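Local coordinates for protein methyltransferase 1 (Methanosarcina barkeri, PDB 2I2X) that transfers the methyl group of methanol to the cob(I)amide cofactor of its partner corrinoid protein, using a bound zinc ion, in methanol-dependent methanogenesis, at residues P41-A46 / W310-V315; T290-H295 / Q327-T332. All coordinates share one frame; numbering follows the deposited sequence.

Contact 1 (P41-A46 / W310-V315); sequences PEINYA and WSNESV. With K (potassium ion), chain S.
Two neighbouring parallel strands of the TIM barrel, 40-43 and 309-311, run side by side here and continue as loops toward the metal site. Between the strands, Glu42 N donates to Trp310 O at 2.8 Å, with an N-H...O angle of 161°. Past the strands the amide of Asn312 takes over. Its CG sits in the crowded position between backbone N and carbonyl carbon (chi1 68°), which brings the amide group alongside Asn44: OD1 of Asn312 receives Asn44 N in the carbonyl plane, on a lone pair, at 2.8 Å, while ND2 of Asn312 returns a longer bond of 3.3 Å to Asn44 O. Two bonds to one residue fix the flip of this amide, whose OD1 also meets Ile43 CD1 at 3.4 Å. These loops follow the C-terminal ends of the barrel strands, where TIM barrels carry their active sites. An ST turn, Glu313 N to Ser311 OG at 2.8 Å, helps shape the loop before Glu313; Ser311 OG is also hydrogen-bonded to Asp268. Glu313 OE1 lies 3.2 Å from the potassium ion that Glu86 and Glu164 also bind. Farther along, Ala46 N donates to Val315 O at 2.9 Å, and a water links Tyr45 O with OG of Ser314, a residue touching the corrinoid.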
ATOM      1  N   PRO A  41      -5.146 -12.967  -8.000  1.00  7.09           N
ATOM      2  CA  PRO A  41      -4.205 -11.875  -7.729  1.00  6.34           C
ATOM      3  C   PRO A  41      -2.810 -12.227  -8.222  1.00  5.90           C
ATOM      4  O   PRO A  41      -2.396 -13.381  -8.146  1.00  5.48           O
ATOM      5  CB  PRO A  41      -4.242 -11.749  -6.197  1.00  5.82           C
ATOM      6  CG  PRO A  41      -4.624 -13.127  -5.712  1.00  4.99           C
ATOM      7  CD  PRO A  41      -5.531 -13.699  -6.774  1.00  6.30           C
ATOM      8  N   GLU A  42      -2.093 -11.220  -8.714  1.00  6.51           N
ATOM      9  CA  GLU A  42      -0.725 -11.380  -9.218  1.00  6.81           C
ATOM     10  C   GLU A  42       0.142 -10.334  -8.521  1.00  7.20           C
ATOM     11  O   GLU A  42       0.026  -9.129  -8.789  1.00  7.70           O
ATOM     12  CB  GLU A  42      -0.676 -11.217 -10.752  1.00  5.73           C
ATOM     13  CG  GLU A  42       0.750 -11.319 -11.405  1.00  8.15           C
ATOM     14  CD  GLU A  42       0.758 -11.769 -12.925  1.00 12.68           C
ATOM     15  OE1 GLU A  42      -0.206 -11.510 -13.704  1.00 11.96           O
ATOM     16  OE2 GLU A  42       1.744 -12.417 -13.342  1.00 12.48           O
ATOM     17  N   ILE A  43       1.009 -10.782  -7.627  1.00  7.40           N
ATOM     18  CA  ILE A  43       1.804  -9.839  -6.847  1.00  8.49           C
ATOM     19  C   ILE A  43       3.186  -9.595  -7.484  1.00  9.41           C
ATOM     20  O   ILE A  43       3.859 -10.536  -7.932  1.00  8.92           O
ATOM     21  CB  ILE A  43       1.911 -10.273  -5.345  1.00  8.06           C
ATOM     22  CG1 ILE A  43       2.657  -9.228  -4.504  1.00  7.31           C
ATOM     23  CG2 ILE A  43       2.542 -11.677  -5.234  1.00  7.07           C
ATOM     24  CD1 ILE A  43       1.869  -7.934  -4.181  1.00  5.06           C
ATOM     25  N   ASN A  44       3.572  -8.318  -7.512  1.00 10.08           N
ATOM     26  CA  ASN A  44       4.849  -7.861  -8.055  1.00 11.10           C
ATOM     27  C   ASN A  44       5.661  -7.207  -6.958  1.00 11.66           C
ATOM     28  O   ASN A  44       5.112  -6.905  -5.894  1.00 11.30           O
ATOM     29  CB  ASN A  44       4.623  -6.903  -9.208  1.00 11.09           C
ATOM     30  CG  ASN A  44       4.477  -7.633 -10.524  1.00 13.29           C
ATOM     31  OD1 ASN A  44       5.473  -7.978 -11.163  1.00 15.97           O
ATOM     32  ND2 ASN A  44       3.239  -7.916 -10.915  1.00 12.21           N
ATOM     33  N   TYR A  45       6.957  -7.019  -7.207  1.00 11.98           N
ATOM     34  CA  TYR A  45       7.929  -6.650  -6.162  1.00 13.02           C
ATOM     35  C   TYR A  45       9.286  -6.361  -6.793  1.00 13.83           C
ATOM     36  O   TYR A  45       9.588  -6.894  -7.846  1.00 14.44           O
ATOM     37  CB  TYR A  45       8.103  -7.789  -5.143  1.00 12.26           C
ATOM     38  CG  TYR A  45       8.055  -9.171  -5.782  1.00 11.42           C
ATOM     39  CD1 TYR A  45       9.184  -9.752  -6.330  1.00  8.96           C
ATOM     40  CD2 TYR A  45       6.865  -9.886  -5.834  1.00  8.68           C
ATOM     41  CE1 TYR A  45       9.113 -11.017  -6.919  1.00 10.24           C
ATOM     42  CE2 TYR A  45       6.791 -11.121  -6.409  1.00  8.48           C
ATOM     43  CZ  TYR A  45       7.909 -11.688  -6.949  1.00  8.82           C
ATOM     44  OH  TYR A  45       7.802 -12.931  -7.518  1.00  9.21           O
ATOM     45  N   ALA A  46      10.076  -5.504  -6.145  1.00 14.43           N
ATOM     46  CA  ALA A  46      11.463  -5.211  -6.516  1.00 14.87           C
ATOM     47  C   ALA A  46      12.293  -5.360  -5.226  1.00 15.72           C
ATOM     48  O   ALA A  46      11.921  -4.816  -4.178  1.00 15.73           O
ATOM     49  CB  ALA A  46      11.598  -3.789  -7.070  1.00 13.90           C
ATOM     50  N   TRP A 310      -5.000  -9.761 -11.534  1.00  5.19           N
ATOM     51  CA  TRP A 310      -5.092  -8.407 -10.992  1.00  5.24           C
ATOM     52  C   TRP A 310      -3.817  -8.160 -10.224  1.00  5.68           C
ATOM     53  O   TRP A 310      -3.503  -8.894  -9.274  1.00  5.27           O
ATOM     54  CB  TRP A 310      -6.310  -8.315 -10.102  1.00  5.00           C
ATOM     55  CG  TRP A 310      -6.647  -6.984  -9.476  1.00  5.93           C
ATOM     56  CD1 TRP A 310      -6.916  -6.764  -8.149  1.00  6.24           C
ATOM     57  CD2 TRP A 310      -6.819  -5.723 -10.135  1.00  5.88           C
ATOM     58  NE1 TRP A 310      -7.227  -5.445  -7.937  1.00  8.66           N
ATOM     59  CE2 TRP A 310      -7.191  -4.780  -9.138  1.00  8.56           C
ATOM     60  CE3 TRP A 310      -6.701  -5.293 -11.465  1.00  5.87           C
ATOM     61  CZ2 TRP A 310      -7.441  -3.424  -9.427  1.00  6.93           C
ATOM     62  CZ3 TRP A 310      -6.954  -3.944 -11.759  1.00  6.49           C
ATOM     63  CH2 TRP A 310      -7.319  -3.024 -10.736  1.00  7.11           C
ATOM     64  N   SER A 311      -3.074  -7.147 -10.681  1.00  5.75           N
ATOM     65  CA  SER A 311      -1.738  -6.872 -10.206  1.00  5.78           C
ATOM     66  C   SER A 311      -1.527  -5.491  -9.515  1.00  6.07           C
ATOM     67  O   SER A 311      -2.278  -4.550  -9.761  1.00  5.14           O
ATOM     68  CB  SER A 311      -0.797  -7.023 -11.398  1.00  5.39           C
ATOM     69  OG  SER A 311       0.450  -6.384 -11.169  1.00  3.53           O
ATOM     70  N   ASN A 312      -0.484  -5.399  -8.680  1.00  6.45           N
ATOM     71  CA  ASN A 312      -0.068  -4.145  -8.017  1.00  6.96           C
ATOM     72  C   ASN A 312       1.105  -3.492  -8.723  1.00  7.79           C
ATOM     73  O   ASN A 312       1.681  -2.516  -8.211  1.00  7.09           O
ATOM     74  CB  ASN A 312       0.381  -4.423  -6.570  1.00  6.68           C
ATOM     75  CG  ASN A 312       1.662  -5.234  -6.532  1.00  5.41           C
ATOM     76  OD1 ASN A 312       1.725  -6.290  -7.141  1.00  2.88           O
ATOM     77  ND2 ASN A 312       2.703  -4.723  -5.856  1.00  5.31           N
ATOM     78  N   GLU A 313       1.489  -4.077  -9.871  1.00  9.03           N
ATOM     79  CA  GLU A 313       2.503  -3.542 -10.796  1.00  9.59           C
ATOM     80  C   GLU A 313       3.901  -3.704 -10.235  1.00 10.88           C
ATOM     81  O   GLU A 313       4.723  -4.422 -10.791  1.00 11.72           O
ATOM     82  CB  GLU A 313       2.210  -2.086 -11.180  1.00  8.84           C
ATOM     83  CG  GLU A 313       3.294  -1.390 -11.999  1.00 11.55           C
ATOM     84  CD  GLU A 313       3.644  -2.100 -13.318  1.00 14.72           C
ATOM     85  OE1 GLU A 313       4.695  -1.737 -13.899  1.00 13.93           O
ATOM     86  OE2 GLU A 313       2.889  -3.001 -13.779  1.00 13.82           O
ATOM     87  N   SER A 314       4.162  -3.048  -9.112  1.00 11.87           N
ATOM     88  CA  SER A 314       5.441  -3.156  -8.449  1.00 11.86           C
ATOM     89  C   SER A 314       5.472  -2.366  -7.141  1.00 11.34           C
ATOM     90  O   SER A 314       4.813  -1.329  -7.004  1.00 12.15           O
ATOM     91  CB  SER A 314       6.545  -2.636  -9.351  1.00 11.28           C
ATOM     92  OG  SER A 314       7.773  -3.129  -8.852  1.00 13.24           O
ATOM     93  N   VAL A 315       6.264  -2.853  -6.199  1.00 10.58           N
ATOM     94  CA  VAL A 315       6.526  -2.153  -4.963  1.00  9.78           C
ATOM     95  C   VAL A 315       7.872  -2.660  -4.452  1.00 10.22           C
ATOM     96  O   VAL A 315       8.217  -3.841  -4.650  1.00  9.74           O
ATOM     97  CB  VAL A 315       5.415  -2.450  -3.925  1.00 10.25           C
ATOM     98  CG1 VAL A 315       5.410  -3.966  -3.519  1.00  7.87           C
ATOM     99  CG2 VAL A 315       5.503  -1.502  -2.691  1.00  8.47           C
TER
HETATM  100  K     K S 511       6.910  -3.517 -15.274  0.70 23.46           K
HETATM  101  O   HOH W   1       8.721  -5.130 -10.057  1.00  9.07           O

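Contact 2 (T290-H295 / Q327-T332); sequences TSTCAH and QCWSET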
ATOM      1  N   THR A 290      -5.236  -0.786  -7.298  1.00  5.57           N
ATOM      2  CA  THR A 290      -4.403  -1.522  -6.368  1.00  5.21           C
ATOM      3  C   THR A 290      -2.963  -1.698  -6.891  1.00  5.23           C
ATOM      4  O   THR A 290      -2.215  -2.595  -6.456  1.00  4.71           O
ATOM      5  CB  THR A 290      -5.040  -2.854  -5.955  1.00  5.20           C
ATOM      6  OG1 THR A 290      -6.395  -2.619  -5.572  1.00  6.60           O
ATOM      7  CG2 THR A 290      -4.304  -3.473  -4.725  1.00  5.06           C
ATOM      8  N   SER A 291      -2.564  -0.811  -7.802  1.00  5.37           N
ATOM      9  CA  SER A 291      -1.143  -0.729  -8.214  1.00  5.84           C
ATOM     10  C   SER A 291      -0.582   0.663  -7.909  1.00  5.38           C
ATOM     11  O   SER A 291       0.462   1.042  -8.444  1.00  6.25           O
ATOM     12  CB  SER A 291      -0.947  -1.101  -9.705  1.00  5.05           C
ATOM     13  OG  SER A 291      -1.660  -0.198 -10.548  1.00  4.77           O
ATOM     14  N   THR A 292      -1.259   1.412  -7.048  1.00  4.74           N
ATOM     15  CA  THR A 292      -0.822   2.783  -6.727  1.00  5.06           C
ATOM     16  C   THR A 292       0.552   2.862  -6.055  1.00  5.49           C
ATOM     17  O   THR A 292       1.176   3.924  -6.071  1.00  5.62           O
ATOM     18  CB  THR A 292      -1.856   3.538  -5.844  1.00  5.46           C
ATOM     19  OG1 THR A 292      -2.183   2.729  -4.695  1.00  4.58           O
ATOM     20  CG2 THR A 292      -3.124   3.859  -6.647  1.00  3.51           C
ATOM     21  N   CYS A 293       1.004   1.766  -5.438  1.00  5.52           N
ATOM     22  CA  CYS A 293       2.386   1.650  -4.942  1.00  6.04           C
ATOM     23  C   CYS A 293       3.425   1.893  -6.043  1.00  6.08           C
ATOM     24  O   CYS A 293       4.548   2.372  -5.784  1.00  6.26           O
ATOM     25  CB  CYS A 293       2.619   0.265  -4.333  1.00  6.10           C
ATOM     26  SG  CYS A 293       1.808  -1.097  -5.245  1.00  7.50           S
ATOM     27  N   ALA A 294       3.055   1.563  -7.273  1.00  5.92           N
ATOM     28  CA  ALA A 294       3.919   1.843  -8.414  1.00  5.93           C
ATOM     29  C   ALA A 294       3.617   3.184  -9.089  1.00  5.99           C
ATOM     30  O   ALA A 294       4.554   3.882  -9.474  1.00  6.20           O
ATOM     31  CB  ALA A 294       3.873   0.707  -9.420  1.00  5.20           C
ATOM     32  N   HIS A 295       2.344   3.546  -9.265  1.00  5.76           N
ATOM     33  CA  HIS A 295       2.020   4.780 -10.000  1.00  6.30           C
ATOM     34  C   HIS A 295       0.560   5.091  -9.943  1.00  6.31           C
ATOM     35  O   HIS A 295      -0.254   4.222  -9.737  1.00  6.14           O
ATOM     36  CB  HIS A 295       2.425   4.705 -11.514  1.00  6.53           C
ATOM     37  CG  HIS A 295       1.844   3.524 -12.243  1.00  6.75           C
ATOM     38  ND1 HIS A 295       0.558   3.516 -12.753  1.00  5.97           N
ATOM     39  CD2 HIS A 295       2.358   2.296 -12.504  1.00  5.59           C
ATOM     40  CE1 HIS A 295       0.311   2.341 -13.303  1.00  5.09           C
ATOM     41  NE2 HIS A 295       1.386   1.583 -13.169  1.00  5.63           N
ATOM     42  N   GLN A 327       3.104  -8.449   1.411  1.00  6.10           N
ATOM     43  CA  GLN A 327       1.940  -8.931   2.142  1.00  5.60           C
ATOM     44  C   GLN A 327       0.795  -7.950   2.125  1.00  5.09           C
ATOM     45  O   GLN A 327      -0.323  -8.340   1.870  1.00  5.43           O
ATOM     46  CB  GLN A 327       2.313  -9.299   3.569  1.00  6.61           C
ATOM     47  CG  GLN A 327       3.195 -10.519   3.657  1.00  6.06           C
ATOM     48  CD  GLN A 327       3.761 -10.687   5.046  1.00  7.99           C
ATOM     49  OE1 GLN A 327       4.033  -9.690   5.728  1.00  6.41           O
ATOM     50  NE2 GLN A 327       3.968 -11.948   5.467  1.00  4.35           N
ATOM     51  N   CYS A 328       1.045  -6.681   2.382  1.00  4.59           N
ATOM     52  CA  CYS A 328      -0.058  -5.729   2.394  1.00  5.26           C
ATOM     53  C   CYS A 328      -0.749  -5.702   1.030  1.00  5.74           C
ATOM     54  O   CYS A 328      -1.964  -5.823   0.954  1.00  5.37           O
ATOM     55  CB  CYS A 328       0.437  -4.326   2.728  1.00  5.62           C
ATOM     56  SG  CYS A 328       1.531  -4.234   4.146  1.00  6.17           S
ATOM     57  N   TRP A 329       0.037  -5.571  -0.054  1.00  6.22           N
ATOM     58  CA  TRP A 329      -0.544  -5.428  -1.377  1.00  5.31           C
ATOM     59  C   TRP A 329      -1.135  -6.728  -1.890  1.00  5.46           C
ATOM     60  O   TRP A 329      -2.169  -6.683  -2.561  1.00  5.82           O
ATOM     61  CB  TRP A 329       0.416  -4.798  -2.367  1.00  5.26           C
ATOM     62  CG  TRP A 329       0.696  -3.366  -2.065  1.00  6.07           C
ATOM     63  CD1 TRP A 329       1.770  -2.860  -1.352  1.00  6.37           C
ATOM     64  CD2 TRP A 329      -0.105  -2.242  -2.431  1.00  4.46           C
ATOM     65  NE1 TRP A 329       1.673  -1.494  -1.270  1.00  7.40           N
ATOM     66  CE2 TRP A 329       0.537  -1.088  -1.922  1.00  6.06           C
ATOM     67  CE3 TRP A 329      -1.303  -2.099  -3.119  1.00  6.24           C
ATOM     68  CZ2 TRP A 329       0.019   0.189  -2.085  1.00  8.51           C
ATOM     69  CZ3 TRP A 329      -1.829  -0.813  -3.299  1.00  9.84           C
ATOM     70  CH2 TRP A 329      -1.163   0.316  -2.775  1.00 10.83           C
ATOM     71  N   SER A 330      -0.557  -7.876  -1.539  1.00  4.83           N
ATOM     72  CA  SER A 330      -1.182  -9.137  -1.958  1.00  5.60           C
ATOM     73  C   SER A 330      -2.544  -9.329  -1.321  1.00  5.61           C
ATOM     74  O   SER A 330      -3.479  -9.805  -1.975  1.00  6.11           O
ATOM     75  CB  SER A 330      -0.282 -10.380  -1.759  1.00  5.48           C
ATOM     76  OG  SER A 330       0.232 -10.471  -0.434  1.00  6.81           O
ATOM     77  N   GLU A 331      -2.669  -8.950  -0.051  1.00  6.24           N
ATOM     78  CA  GLU A 331      -3.957  -9.052   0.646  1.00  6.51           C
ATOM     79  C   GLU A 331      -5.053  -8.189  -0.028  1.00  6.36           C
ATOM     80  O   GLU A 331      -6.161  -8.683  -0.267  1.00  7.73           O
ATOM     81  CB  GLU A 331      -3.816  -8.776   2.165  1.00  6.52           C
ATOM     82  CG  GLU A 331      -5.183  -8.654   2.951  1.00  7.49           C
ATOM     83  CD  GLU A 331      -5.084  -8.853   4.463  1.00  8.01           C
ATOM     84  OE1 GLU A 331      -4.121  -9.505   4.931  1.00 10.30           O
ATOM     85  OE2 GLU A 331      -5.978  -8.361   5.199  1.00  8.22           O
ATOM     86  N   THR A 332      -4.743  -6.934  -0.360  1.00  5.58           N
ATOM     87  CA  THR A 332      -5.682  -6.078  -1.100  1.00  5.11           C
ATOM     88  C   THR A 332      -6.046  -6.688  -2.488  1.00  5.98           C
ATOM     89  O   THR A 332      -7.229  -6.789  -2.855  1.00  6.07           O
ATOM     90  CB  THR A 332      -5.121  -4.646  -1.235  1.00  4.73           C
ATOM     91  OG1 THR A 332      -4.585  -4.196   0.026  1.00  5.16           O
ATOM     92  CG2 THR A 332      -6.179  -3.709  -1.669  1.00  3.24           C
TER
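A sulfur-aromatic contact joins the loop 290-295 to helix 325-345. Cys293 SG stands over one face of the Trp329 indole, 3.6 Å from the centroid of the six-membered ring and 14° off its normal; chi1 of 39° holds the sulfur between the backbone N and carbonyl carbon of Cys293. Apolar packing adds to this: Cys293 CB touches Trp329 CZ2 at 3.4 Å, and Thr290 CG2 lies in the ring plane beside Trp329 CE3 at 3.7 Å. That same methyl group meets Thr332 CG2 at 3.6 Å, about one helical turn beyond the tryptophan. The loop follows barrel strand 285-287, so the indole fills the junction between this strand-end loop and the helix after strand 309-311, and it also packs on Ile43 of strand 40-43. An alanine at Trp329 would remove the ring beneath Cys293 SG and beside Thr290 CG2, and would probably loosen the packing of the loop on the helix. One hydroxyl meets the ring as well: Thr292 OG1 approaches its edge near the plane, 3.2 Å from Trp329 CH2. No hydrogen bond joins the two segments; Thr292 OG1 bonds instead to Cys328 O of the second MtaB subunit, and Thr332 OG1 to Lys289 O of that subunit.

Overall arrangement
From the N terminus, strand 40-43 is the first of the parallel barrel strands, and contact 1 joins it to strand 309-311 across 263 intervening residues, which include the other strands of the parallel sheet; it thereby brings the first and last of them in chain order side by side. Contact 2 closes a much shorter loop of 31 residues, from 290-295 after strand 285-287 to helix 325-345. The two cross, because 290-295 lies within the span of contact 1 whereas 327-332 follows it. Their centres are about 7 Å apart and they touch directly: Asn312 CB packs on Thr290 O at 3.2 Å, and Ser314 O on Ala294 CB at 3.3 Å. Both also reach the second copy of MtaB.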